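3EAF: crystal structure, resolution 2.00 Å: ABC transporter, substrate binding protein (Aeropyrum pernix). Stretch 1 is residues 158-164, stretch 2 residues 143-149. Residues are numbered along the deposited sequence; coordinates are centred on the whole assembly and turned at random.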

# COMPACT_ATOMS: atom_id res chain seq x y z
N PRO A 158 -2.32 3.93 11.31
CA PRO A 158 -1.86 5.32 11.42
C PRO A 158 -2.66 6.19 12.42
O PRO A 158 -2.33 7.37 12.60
CB PRO A 158 -2.08 5.85 10.01
CG PRO A 158 -3.33 5.16 9.57
CD PRO A 158 -3.33 3.80 10.24
N ILE A 159 -3.69 5.62 13.04
CA ILE A 159 -4.62 6.40 13.88
C ILE A 159 -3.91 7.17 15.01
O ILE A 159 -4.11 8.38 15.17
CB ILE A 159 -5.81 5.54 14.41
CG1 ILE A 159 -6.68 5.04 13.25
CG2 ILE A 159 -6.65 6.31 15.43
CD1 ILE A 159 -7.35 6.15 12.39
N GLY A 160 -3.06 6.48 15.76
CA GLY A 160 -2.28 7.15 16.82
C GLY A 160 -1.46 8.33 16.33
O GLY A 160 -1.43 9.40 16.97
N ALA A 161 -0.77 8.15 15.20
CA ALA A 161 0.06 9.20 14.62
C ALA A 161 -0.77 10.36 14.09
O ALA A 161 -0.36 11.52 14.19
CB ALA A 161 0.97 8.63 13.52
N ILE A 162 -1.94 10.05 13.52
CA ILE A 162 -2.88 11.08 13.10
C ILE A 162 -3.31 11.96 14.29
O ILE A 162 -3.30 13.18 14.18
CB ILE A 162 -4.13 10.50 12.40
CG1 ILE A 162 -3.77 9.95 11.02
CG2 ILE A 162 -5.21 11.57 12.25
CD1 ILE A 162 -4.86 9.06 10.42
N LYS A 163 -3.68 11.32 15.40
CA LYS A 163 -4.09 12.06 16.61
C LYS A 163 -2.98 12.94 17.17
O LYS A 163 -3.23 14.07 17.60
CB LYS A 163 -4.63 11.11 17.69
CG LYS A 163 -6.00 10.51 17.37
CD LYS A 163 -6.38 9.42 18.36
CE LYS A 163 -7.66 8.73 17.94
NZ LYS A 163 -8.25 7.89 19.02
N LYS A 164 -1.75 12.44 17.15
CA LYS A 164 -0.60 13.19 17.67
C LYS A 164 -0.24 14.37 16.77
O LYS A 164 0.02 15.47 17.26
CB LYS A 164 0.61 12.27 17.89
CG LYS A 164 1.80 12.93 18.60
CD LYS A 164 2.77 11.87 19.12
CE LYS A 164 4.04 12.50 19.71
NZ LYS A 164 3.73 13.52 20.74
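Stretch 2, residues 143-149: KLALAYD

Packing of the strand that carries Leu-144 and Leu-146 against the helix that begins at Ile-159. Stretch 2 is extended, with phi/psi near -92/138 at Lys-143 and -114/114 at Leu-146, and runs almost exactly antiparallel to the helix: the N-to-C directions differ by 174°, and the axes approach to 10.9 Å. The closest backbone register pairs Ile-159 CA with Leu-146 CA at 7.9 Å, a spacing filled by side chains; no hydrogen bond crosses the interface. Strand alternation sends the CA-to-CB bonds of Leu-144, Leu-146 and Tyr-148 toward the helix, whereas that of Ala-147 points away. On the helix, Ile-159 and Ile-162, three residues apart, both point toward the strand.

Tyr-148 adopts chi1 p (63°) with chi2 at 97°, which lays one ring face beneath Ile-159. The isoleucine, m at both chi1 and chi2, places CG1 3.6 Å from the Tyr-148 ring centroid and only 4° off the ring normal, a CH-pi contact; its CD1 lies 3.5 Å from Tyr-148 CD2. Ile-159 CG2 meets Leu-146 CD1 at 4.2 Å, so this one side chain touches two successive inward-facing strand residues.

Leu-146 takes the m,t rotamer (-52°, 171°); its CD2 lies 3.8 Å from Ile-162 CG2 and its CD1 3.8 Å from Lys-163 CE. Ile-162 (m,t) also brings CG2 to 4.2 Å from CD2 of Leu-144, which is t,p (174°, 63°). Lys-163 leaves the helix sideways, but its extended m,t,t,t chain brings its end nearer the strand, laying methylene carbon against Leu-146. Its NZ stands 4.4 Å from Tyr-148 OH, too far for a hydrogen bond; both atoms are hydrogen-bonded elsewhere in the structure. The contact is thus mainly apolar, burying 269 Å² over both sides.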

# COMPACT_ATOMS: atom_id res chain seq x y z
N LYS A 143 -12.43 20.61 11.55
CA LYS A 143 -12.77 19.46 12.36
C LYS A 143 -12.62 18.17 11.57
O LYS A 143 -13.03 18.09 10.41
CB LYS A 143 -14.20 19.60 12.88
CG LYS A 143 -14.38 20.75 13.87
CD LYS A 143 -15.82 20.84 14.33
CE LYS A 143 -16.00 21.92 15.40
NZ LYS A 143 -15.58 21.45 16.76
N LEU A 144 -12.05 17.15 12.22
CA LEU A 144 -11.73 15.88 11.58
C LEU A 144 -12.30 14.69 12.35
O LEU A 144 -12.04 14.53 13.53
CB LEU A 144 -10.20 15.74 11.44
CG LEU A 144 -9.56 14.44 10.93
CD1 LEU A 144 -9.97 14.12 9.50
CD2 LEU A 144 -8.03 14.51 11.05
N ALA A 145 -13.08 13.85 11.65
CA ALA A 145 -13.57 12.59 12.20
C ALA A 145 -12.76 11.43 11.63
O ALA A 145 -12.36 11.47 10.47
CB ALA A 145 -15.05 12.41 11.85
N LEU A 146 -12.52 10.41 12.44
CA LEU A 146 -11.72 9.24 12.03
C LEU A 146 -12.60 7.99 11.99
O LEU A 146 -13.09 7.53 13.03
CB LEU A 146 -10.54 9.02 12.99
CG LEU A 146 -9.61 10.20 13.29
CD1 LEU A 146 -8.63 9.86 14.43
CD2 LEU A 146 -8.85 10.66 12.05
N ALA A 147 -12.79 7.44 10.79
CA ALA A 147 -13.59 6.23 10.62
C ALA A 147 -12.67 5.06 10.26
O ALA A 147 -11.96 5.10 9.27
CB ALA A 147 -14.66 6.43 9.56
N TYR A 148 -12.68 4.02 11.09
CA TYR A 148 -11.82 2.86 10.88
C TYR A 148 -12.30 1.69 11.73
O TYR A 148 -13.02 1.90 12.71
CB TYR A 148 -10.36 3.20 11.24
CG TYR A 148 -10.18 3.55 12.70
CD1 TYR A 148 -9.75 2.60 13.62
CD2 TYR A 148 -10.49 4.83 13.18
CE1 TYR A 148 -9.60 2.91 14.96
CE2 TYR A 148 -10.34 5.15 14.53
CZ TYR A 148 -9.90 4.18 15.41
OH TYR A 148 -9.74 4.48 16.74
N ASP A 149 -11.88 0.47 11.36
CA ASP A 149 -12.21 -0.74 12.12
C ASP A 149 -11.25 -0.91 13.30
O ASP A 149 -10.08 -1.25 13.12
CB ASP A 149 -12.18 -1.97 11.20
CG ASP A 149 -12.81 -3.22 11.84
OD1 ASP A 149 -12.82 -3.35 13.08
OD2 ASP A 149 -13.30 -4.08 11.07